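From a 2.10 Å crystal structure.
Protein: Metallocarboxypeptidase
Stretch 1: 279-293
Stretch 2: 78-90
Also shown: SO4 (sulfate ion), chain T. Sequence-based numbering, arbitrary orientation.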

ATOM      1  N   GLY B 279      -7.951 -15.008 -17.611  1.00 31.12           N
ATOM      2  CA  GLY B 279      -7.091 -15.156 -18.786  1.00 31.28           C
ATOM      3  C   GLY B 279      -7.351 -14.146 -19.885  1.00 31.57           C
ATOM      4  O   GLY B 279      -8.049 -13.185 -19.692  1.00 32.36           O
ATOM      5  N   PRO B 280      -6.824 -14.378 -21.088  1.00 32.63           N
ATOM      6  CA  PRO B 280      -6.094 -15.556 -21.500  1.00 33.44           C
ATOM      7  C   PRO B 280      -4.645 -15.623 -20.992  1.00 33.48           C
ATOM      8  O   PRO B 280      -3.963 -14.637 -20.898  1.00 32.93           O
ATOM      9  CB  PRO B 280      -6.170 -15.512 -23.046  1.00 33.42           C
ATOM     10  CG  PRO B 280      -6.471 -14.112 -23.410  1.00 33.12           C
ATOM     11  CD  PRO B 280      -6.964 -13.389 -22.177  1.00 32.89           C
ATOM     12  N   LYS B 281      -4.183 -16.825 -20.684  1.00 34.99           N
ATOM     13  CA  LYS B 281      -2.807 -17.020 -20.247  1.00 34.92           C
ATOM     14  C   LYS B 281      -1.859 -16.513 -21.353  1.00 34.32           C
ATOM     15  O   LYS B 281      -2.106 -16.674 -22.560  1.00 34.04           O
ATOM     16  CB  LYS B 281      -2.566 -18.503 -19.881  1.00 35.47           C
ATOM     17  CG  LYS B 281      -1.095 -18.840 -19.470  1.00 37.16           C
ATOM     18  CD  LYS B 281      -0.570 -20.107 -20.241  1.00 37.92           C
ATOM     19  CE  LYS B 281       0.842 -19.878 -20.893  1.00 41.43           C
ATOM     20  NZ  LYS B 281       0.945 -20.381 -22.345  1.00 41.02           N
ATOM     21  N   GLY B 282      -0.791 -15.868 -20.923  1.00 34.32           N
ATOM     22  CA  GLY B 282       0.226 -15.355 -21.826  1.00 34.45           C
ATOM     23  C   GLY B 282      -0.071 -13.927 -22.246  1.00 34.30           C
ATOM     24  O   GLY B 282       0.701 -13.334 -22.989  1.00 34.73           O
ATOM     25  N   PHE B 283      -1.188 -13.381 -21.778  1.00 34.21           N
ATOM     26  CA  PHE B 283      -1.570 -12.000 -22.065  1.00 33.49           C
ATOM     27  C   PHE B 283      -1.767 -11.181 -20.805  1.00 33.30           C
ATOM     28  O   PHE B 283      -2.496 -10.189 -20.785  1.00 32.40           O
ATOM     29  CB  PHE B 283      -2.825 -12.008 -22.908  1.00 32.64           C
ATOM     30  CG  PHE B 283      -2.576 -12.392 -24.354  1.00 31.78           C
ATOM     31  CD1 PHE B 283      -2.581 -13.727 -24.763  1.00 32.12           C
ATOM     32  CD2 PHE B 283      -2.346 -11.400 -25.306  1.00 31.80           C
ATOM     33  CE1 PHE B 283      -2.380 -14.060 -26.079  1.00 30.50           C
ATOM     34  CE2 PHE B 283      -2.144 -11.713 -26.629  1.00 32.93           C
ATOM     35  CZ  PHE B 283      -2.145 -13.054 -27.027  1.00 31.31           C
ATOM     36  N   GLU B 284      -1.051 -11.563 -19.757  1.00 33.63           N
ATOM     37  CA  GLU B 284      -1.355 -11.071 -18.397  1.00 33.67           C
ATOM     38  C   GLU B 284      -1.298  -9.541 -18.208  1.00 33.12           C
ATOM     39  O   GLU B 284      -2.135  -8.978 -17.498  1.00 34.10           O
ATOM     40  CB  GLU B 284      -0.452 -11.782 -17.372  1.00 33.91           C
ATOM     41  CG  GLU B 284      -0.827 -13.242 -17.163  1.00 35.68           C
ATOM     42  CD  GLU B 284      -0.180 -14.199 -18.144  1.00 37.11           C
ATOM     43  OE1 GLU B 284      -0.571 -15.373 -18.119  1.00 43.46           O
ATOM     44  OE2 GLU B 284       0.699 -13.810 -18.944  1.00 36.20           O
ATOM     45  N   THR B 285      -0.373  -8.876 -18.883  1.00 32.13           N
ATOM     46  CA  THR B 285      -0.198  -7.405 -18.747  1.00 32.04           C
ATOM     47  C   THR B 285      -0.944  -6.594 -19.841  1.00 31.87           C
ATOM     48  O   THR B 285      -0.746  -5.383 -19.974  1.00 32.43           O
ATOM     49  CB  THR B 285       1.282  -7.058 -18.855  1.00 32.50           C
ATOM     50  OG1 THR B 285       1.725  -7.298 -20.203  1.00 32.34           O
ATOM     51  CG2 THR B 285       2.114  -7.918 -17.876  1.00 30.46           C
ATOM     52  N   GLN B 286      -1.830  -7.271 -20.578  1.00 30.82           N
ATOM     53  CA  GLN B 286      -2.545  -6.715 -21.718  1.00 30.28           C
ATOM     54  C   GLN B 286      -4.044  -6.557 -21.490  1.00 30.09           C
ATOM     55  O   GLN B 286      -4.647  -7.295 -20.686  1.00 29.48           O
ATOM     56  CB  GLN B 286      -2.362  -7.664 -22.911  1.00 30.03           C
ATOM     57  CG  GLN B 286      -0.902  -7.843 -23.341  1.00 29.18           C
ATOM     58  CD  GLN B 286      -0.293  -6.566 -23.848  1.00 26.12           C
ATOM     59  OE1 GLN B 286      -0.832  -5.938 -24.766  1.00 25.14           O
ATOM     60  NE2 GLN B 286       0.860  -6.170 -23.266  1.00 24.50           N
ATOM     61  N   PRO B 287      -4.676  -5.678 -22.282  1.00 30.01           N
ATOM     62  CA  PRO B 287      -6.057  -5.369 -22.055  1.00 30.70           C
ATOM     63  C   PRO B 287      -7.051  -6.490 -22.447  1.00 31.51           C
ATOM     64  O   PRO B 287      -8.197  -6.438 -22.024  1.00 31.61           O
ATOM     65  CB  PRO B 287      -6.245  -4.076 -22.851  1.00 30.85           C
ATOM     66  CG  PRO B 287      -5.319  -4.198 -23.964  1.00 30.43           C
ATOM     67  CD  PRO B 287      -4.141  -4.931 -23.437  1.00 30.99           C
ATOM     68  N   VAL B 288      -6.618  -7.503 -23.206  1.00 31.90           N
ATOM     69  CA  VAL B 288      -7.465  -8.681 -23.457  1.00 31.95           C
ATOM     70  C   VAL B 288      -7.579  -9.587 -22.206  1.00 33.06           C
ATOM     71  O   VAL B 288      -8.545 -10.325 -22.049  1.00 32.34           O
ATOM     72  CB  VAL B 288      -6.938  -9.496 -24.626  1.00 31.18           C
ATOM     73  CG1 VAL B 288      -5.666 -10.252 -24.246  1.00 29.96           C
ATOM     74  CG2 VAL B 288      -8.073 -10.444 -25.173  1.00 30.02           C
ATOM     75  N   CYS B 289      -6.578  -9.526 -21.326  1.00 34.61           N
ATOM     76  CA  CYS B 289      -6.622 -10.266 -20.086  1.00 34.63           C
ATOM     77  C   CYS B 289      -7.216  -9.373 -19.038  1.00 34.94           C
ATOM     78  O   CYS B 289      -6.518  -8.938 -18.141  1.00 35.83           O
ATOM     79  CB  CYS B 289      -5.247 -10.735 -19.675  1.00 34.38           C
ATOM     80  SG  CYS B 289      -5.269 -11.613 -18.125  1.00 37.87           S
ATOM     81  N   MET B 290      -8.517  -9.128 -19.167  1.00 34.65           N
ATOM     82  CA  MET B 290      -9.325  -8.350 -18.252  1.00 35.47           C
ATOM     83  C   MET B 290     -10.784  -8.840 -18.202  1.00 34.11           C
ATOM     84  O   MET B 290     -11.280  -9.425 -19.166  1.00 33.54           O
ATOM     85  CB  MET B 290      -9.379  -6.925 -18.733  1.00 35.99           C
ATOM     86  CG  MET B 290      -8.030  -6.337 -18.935  1.00 40.60           C
ATOM     87  SD  MET B 290      -8.045  -4.625 -18.471  1.00 47.49           S
ATOM     88  CE  MET B 290      -8.058  -4.968 -16.709  1.00 42.57           C
ATOM     89  N   ALA B 291     -11.446  -8.622 -17.061  1.00 32.73           N
ATOM     90  CA  ALA B 291     -12.890  -8.835 -16.952  1.00 32.39           C
ATOM     91  C   ALA B 291     -13.626  -8.253 -18.152  1.00 31.22           C
ATOM     92  O   ALA B 291     -13.268  -7.208 -18.637  1.00 29.78           O
ATOM     93  CB  ALA B 291     -13.409  -8.268 -15.672  1.00 31.34           C
ATOM     94  N   ARG B 292     -14.611  -8.992 -18.686  1.00 31.19           N
ATOM     95  CA  ARG B 292     -15.253  -8.615 -19.933  1.00 31.15           C
ATOM     96  C   ARG B 292     -16.155  -7.398 -19.744  1.00 30.40           C
ATOM     97  O   ARG B 292     -16.203  -6.532 -20.595  1.00 30.38           O
ATOM     98  CB  ARG B 292     -16.010  -9.819 -20.528  1.00 30.59           C
ATOM     99  CG  ARG B 292     -16.941  -9.508 -21.691  1.00 31.95           C
ATOM    100  CD  ARG B 292     -16.182  -9.235 -22.965  1.00 32.71           C
ATOM    101  NE  ARG B 292     -15.676  -7.871 -22.993  1.00 32.77           N
ATOM    102  CZ  ARG B 292     -14.895  -7.402 -23.969  1.00 31.69           C
ATOM    103  NH1 ARG B 292     -14.570  -8.173 -25.001  1.00 31.50           N
ATOM    104  NH2 ARG B 292     -14.451  -6.168 -23.906  1.00 31.56           N
ATOM    105  N   SER B 293     -16.870  -7.331 -18.627  1.00 30.72           N
ATOM    106  CA  SER B 293     -17.770  -6.209 -18.370  1.00 30.09           C
ATOM    107  C   SER B 293     -18.164  -6.196 -16.908  1.00 30.89           C
ATOM    108  O   SER B 293     -17.896  -7.168 -16.166  1.00 30.42           O
ATOM    109  CB  SER B 293     -19.030  -6.290 -19.261  1.00 30.13           C
ATOM    110  OG  SER B 293     -19.972  -7.200 -18.728  1.00 26.58           O
TER
HETATM  111  S   SO4 T 607     -11.013 -12.862 -35.622  1.00 66.57           S
HETATM  112  O1  SO4 T 607     -10.111 -11.953 -34.925  1.00 64.95           O
HETATM  113  O2  SO4 T 607     -10.611 -13.056 -37.016  1.00 66.62           O
HETATM  114  O3  SO4 T 607     -11.020 -14.161 -34.942  1.00 66.42           O
HETATM  115  O4  SO4 T 607     -12.341 -12.256 -35.646  1.00 66.22           O
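Stretch 2 (78-90) KLQRANLREMRRA

Stretch 2 is helical throughout: each backbone N from Ala82 to Ala90 donates to the O four residues earlier, as in Asn83 N to Leu79 O at 2.9 Å. It packs on a segment without regular helix or strand, folded by successive turns, and the pair buries 607 Å² summed over both sides. Overall the loop progresses in the helix direction, from Pro280 and Phe283 near Leu79 to Arg292 near Glu86, but locally the order reverses, with Pro287 against Glu86 and Met87 and Val288 against Ala82 and Asn83.

Leu79 points toward the loop, its CD1 3.9 Å from Pro280 CB and its CB 3.6 Å from Phe283 CZ. Gln80 points away, yet its CG still lies 4.1 Å from Phe283 CZ. Three residues after Leu79, roughly one turn on, Ala82 CB meets Val288 CG2 at 4.0 Å.

Asn83 marks the closest backbone approach, its CA 4.8 Å from Val288 CA. Its amide uses both ends: OD1 accepts from Val288 N (3.1 Å, 147°), while ND2 donates to Gln286 OE1 (2.9 Å, 171°).

Arg85 NE donates to Glu86 OE2 at 2.9 Å. That carboxylate also forms a salt bridge with Arg292, Glu86 OE1 to Arg292 NH2 measuring 3.1 Å; its shared negative charge offsets the proximity of Arg85 NH2 and Arg292 NH1, 3.8 Å apart. Finally, Met87 CG packs on Pro287 CG at 3.8 Å.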

ATOM      1  N   LYS B  78      -4.817 -15.177 -33.217  1.00 38.46           N
ATOM      2  CA  LYS B  78      -6.230 -14.882 -32.972  1.00 37.72           C
ATOM      3  C   LYS B  78      -6.401 -13.987 -31.748  1.00 36.19           C
ATOM      4  O   LYS B  78      -7.134 -13.006 -31.780  1.00 34.93           O
ATOM      5  CB  LYS B  78      -7.032 -16.176 -32.767  1.00 37.72           C
ATOM      6  CG  LYS B  78      -8.551 -15.989 -32.798  1.00 39.62           C
ATOM      7  CD  LYS B  78      -9.306 -17.199 -32.196  1.00 41.29           C
ATOM      8  CE  LYS B  78     -10.283 -17.831 -33.212  1.00 44.83           C
ATOM      9  NZ  LYS B  78     -10.658 -19.258 -32.863  1.00 45.33           N
ATOM     10  N   LEU B  79      -5.722 -14.378 -30.684  1.00 34.93           N
ATOM     11  CA  LEU B  79      -5.748 -13.681 -29.424  1.00 35.11           C
ATOM     12  C   LEU B  79      -5.069 -12.301 -29.488  1.00 34.14           C
ATOM     13  O   LEU B  79      -5.436 -11.408 -28.741  1.00 34.15           O
ATOM     14  CB  LEU B  79      -5.095 -14.560 -28.353  1.00 35.17           C
ATOM     15  CG  LEU B  79      -5.927 -15.750 -27.846  1.00 37.03           C
ATOM     16  CD1 LEU B  79      -5.171 -16.446 -26.731  1.00 39.28           C
ATOM     17  CD2 LEU B  79      -7.290 -15.311 -27.322  1.00 36.19           C
ATOM     18  N   GLN B  80      -4.083 -12.143 -30.371  1.00 33.75           N
ATOM     19  CA  GLN B  80      -3.421 -10.862 -30.606  1.00 33.05           C
ATOM     20  C   GLN B  80      -4.382  -9.944 -31.320  1.00 33.19           C
ATOM     21  O   GLN B  80      -4.471  -8.760 -31.009  1.00 33.17           O
ATOM     22  CB  GLN B  80      -2.155 -11.040 -31.435  1.00 33.18           C
ATOM     23  CG  GLN B  80      -1.084 -11.817 -30.736  1.00 32.42           C
ATOM     24  CD  GLN B  80       0.133 -12.089 -31.608  1.00 32.97           C
ATOM     25  OE1 GLN B  80       0.012 -12.303 -32.823  1.00 34.53           O
ATOM     26  NE2 GLN B  80       1.310 -12.104 -30.994  1.00 30.55           N
ATOM     27  N   ARG B  81      -5.137 -10.501 -32.273  1.00 33.66           N
ATOM     28  CA  ARG B  81      -6.202  -9.742 -32.937  1.00 32.82           C
ATOM     29  C   ARG B  81      -7.239  -9.244 -31.932  1.00 32.08           C
ATOM     30  O   ARG B  81      -7.662  -8.101 -31.998  1.00 31.64           O
ATOM     31  CB  ARG B  81      -6.870 -10.568 -34.052  1.00 33.37           C
ATOM     32  CG  ARG B  81      -5.964 -10.924 -35.217  1.00 33.59           C
ATOM     33  CD  ARG B  81      -6.752 -11.293 -36.475  1.00 34.20           C
ATOM     34  NE  ARG B  81      -7.504 -12.511 -36.245  1.00 34.90           N
ATOM     35  CZ  ARG B  81      -7.053 -13.746 -36.448  1.00 34.62           C
ATOM     36  NH1 ARG B  81      -5.834 -13.970 -36.909  1.00 34.71           N
ATOM     37  NH2 ARG B  81      -7.842 -14.776 -36.165  1.00 35.58           N
ATOM     38  N   ALA B  82      -7.651 -10.089 -30.994  1.00 31.72           N
ATOM     39  CA  ALA B  82      -8.591  -9.646 -29.938  1.00 31.19           C
ATOM     40  C   ALA B  82      -7.940  -8.573 -29.054  1.00 31.04           C
ATOM     41  O   ALA B  82      -8.592  -7.587 -28.617  1.00 28.96           O
ATOM     42  CB  ALA B  82      -9.010 -10.799 -29.061  1.00 31.36           C
ATOM     43  N   ASN B  83      -6.652  -8.779 -28.782  1.00 30.44           N
ATOM     44  CA  ASN B  83      -5.930  -7.845 -27.913  1.00 30.39           C
ATOM     45  C   ASN B  83      -5.868  -6.500 -28.619  1.00 30.60           C
ATOM     46  O   ASN B  83      -6.099  -5.468 -27.983  1.00 30.46           O
ATOM     47  CB  ASN B  83      -4.556  -8.404 -27.545  1.00 29.84           C
ATOM     48  CG  ASN B  83      -3.859  -7.629 -26.447  1.00 29.99           C
ATOM     49  OD1 ASN B  83      -4.484  -7.179 -25.474  1.00 29.30           O
ATOM     50  ND2 ASN B  83      -2.539  -7.482 -26.589  1.00 28.63           N
ATOM     51  N   LEU B  84      -5.639  -6.505 -29.944  1.00 30.15           N
ATOM     52  CA  LEU B  84      -5.602  -5.237 -30.682  1.00 30.86           C
ATOM     53  C   LEU B  84      -6.953  -4.513 -30.614  1.00 31.25           C
ATOM     54  O   LEU B  84      -7.007  -3.293 -30.484  1.00 30.75           O
ATOM     55  CB  LEU B  84      -5.168  -5.446 -32.141  1.00 30.59           C
ATOM     56  CG  LEU B  84      -4.965  -4.210 -33.026  1.00 30.58           C
ATOM     57  CD1 LEU B  84      -4.029  -3.176 -32.393  1.00 29.83           C
ATOM     58  CD2 LEU B  84      -4.460  -4.632 -34.426  1.00 30.98           C
ATOM     59  N   ARG B  85      -8.048  -5.276 -30.708  1.00 32.32           N
ATOM     60  CA  ARG B  85      -9.405  -4.734 -30.467  1.00 32.57           C
ATOM     61  C   ARG B  85      -9.534  -4.091 -29.073  1.00 31.84           C
ATOM     62  O   ARG B  85     -10.096  -3.012 -28.927  1.00 30.78           O
ATOM     63  CB  ARG B  85     -10.457  -5.842 -30.600  1.00 32.77           C
ATOM     64  CG  ARG B  85     -11.905  -5.366 -30.552  1.00 34.02           C
ATOM     65  CD  ARG B  85     -12.869  -6.554 -30.486  1.00 37.15           C
ATOM     66  NE  ARG B  85     -12.641  -7.344 -29.278  1.00 40.70           N
ATOM     67  CZ  ARG B  85     -12.751  -8.668 -29.182  1.00 40.91           C
ATOM     68  NH1 ARG B  85     -13.080  -9.410 -30.219  1.00 42.42           N
ATOM     69  NH2 ARG B  85     -12.508  -9.250 -28.018  1.00 40.60           N
ATOM     70  N   GLU B  86      -9.016  -4.766 -28.050  1.00 32.05           N
ATOM     71  CA  GLU B  86      -9.148  -4.251 -26.703  1.00 31.78           C
ATOM     72  C   GLU B  86      -8.248  -3.030 -26.497  1.00 31.78           C
ATOM     73  O   GLU B  86      -8.618  -2.120 -25.763  1.00 31.69           O
ATOM     74  CB  GLU B  86      -8.923  -5.346 -25.680  1.00 31.07           C
ATOM     75  CG  GLU B  86      -9.935  -6.440 -25.782  1.00 32.89           C
ATOM     76  CD  GLU B  86     -11.387  -5.950 -25.725  1.00 34.70           C
ATOM     77  OE1 GLU B  86     -11.693  -5.093 -24.884  1.00 33.51           O
ATOM     78  OE2 GLU B  86     -12.217  -6.460 -26.503  1.00 35.42           O
ATOM     79  N   MET B  87      -7.093  -2.998 -27.169  1.00 31.48           N
ATOM     80  CA  MET B  87      -6.223  -1.825 -27.149  1.00 31.36           C
ATOM     81  C   MET B  87      -6.902  -0.588 -27.720  1.00 31.76           C
ATOM     82  O   MET B  87      -6.815   0.479 -27.145  1.00 31.01           O
ATOM     83  CB  MET B  87      -4.948  -2.079 -27.979  1.00 31.38           C
ATOM     84  CG  MET B  87      -3.964  -3.049 -27.377  1.00 29.88           C
ATOM     85  SD  MET B  87      -2.646  -3.434 -28.533  1.00 30.88           S
ATOM     86  CE  MET B  87      -1.445  -4.183 -27.395  1.00 30.99           C
ATOM     87  N   ARG B  88      -7.512  -0.715 -28.903  1.00 33.03           N
ATOM     88  CA  ARG B  88      -8.273   0.396 -29.494  1.00 33.21           C
ATOM     89  C   ARG B  88      -9.354   0.897 -28.562  1.00 33.81           C
ATOM     90  O   ARG B  88      -9.532   2.104 -28.414  1.00 33.46           O
ATOM     91  CB  ARG B  88      -8.931  -0.001 -30.817  1.00 33.25           C
ATOM     92  CG  ARG B  88      -9.909   1.041 -31.333  1.00 33.62           C
ATOM     93  CD  ARG B  88     -10.370   0.765 -32.757  1.00 34.49           C
ATOM     94  NE  ARG B  88      -9.390   1.229 -33.734  1.00 36.24           N
ATOM     95  CZ  ARG B  88      -9.356   2.463 -34.219  1.00 37.38           C
ATOM     96  NH1 ARG B  88      -8.438   2.777 -35.119  1.00 38.38           N
ATOM     97  NH2 ARG B  88     -10.226   3.388 -33.808  1.00 37.93           N
ATOM     98  N   ARG B  89     -10.087  -0.036 -27.952  1.00 34.06           N
ATOM     99  CA  ARG B  89     -11.117   0.316 -26.991  1.00 34.42           C
ATOM    100  C   ARG B  89     -10.576   1.143 -25.804  1.00 34.32           C
ATOM    101  O   ARG B  89     -11.164   2.167 -25.468  1.00 32.69           O
ATOM    102  CB  ARG B  89     -11.802  -0.945 -26.466  1.00 34.94           C
ATOM    103  CG  ARG B  89     -12.751  -0.650 -25.343  1.00 36.03           C
ATOM    104  CD  ARG B  89     -13.511  -1.878 -24.865  1.00 37.24           C
ATOM    105  NE  ARG B  89     -14.219  -1.554 -23.610  1.00 41.46           N
ATOM    106  CZ  ARG B  89     -15.317  -0.777 -23.531  1.00 41.46           C
ATOM    107  NH1 ARG B  89     -15.864  -0.210 -24.615  1.00 43.50           N
ATOM    108  NH2 ARG B  89     -15.854  -0.548 -22.356  1.00 42.28           N
ATOM    109  N   ALA B  90      -9.496   0.675 -25.160  1.00 34.16           N
ATOM    110  CA  ALA B  90      -8.872   1.438 -24.063  1.00 34.68           C
ATOM    111  C   ALA B  90      -8.400   2.798 -24.569  1.00 34.75           C
ATOM    112  O   ALA B  90      -8.557   3.773 -23.882  1.00 34.76           O
ATOM    113  CB  ALA B  90      -7.693   0.685 -23.433  1.00 34.01           C
TER
HETATM  114  O   HOH W   1     -10.465  -5.033 -22.038  1.00 24.60           O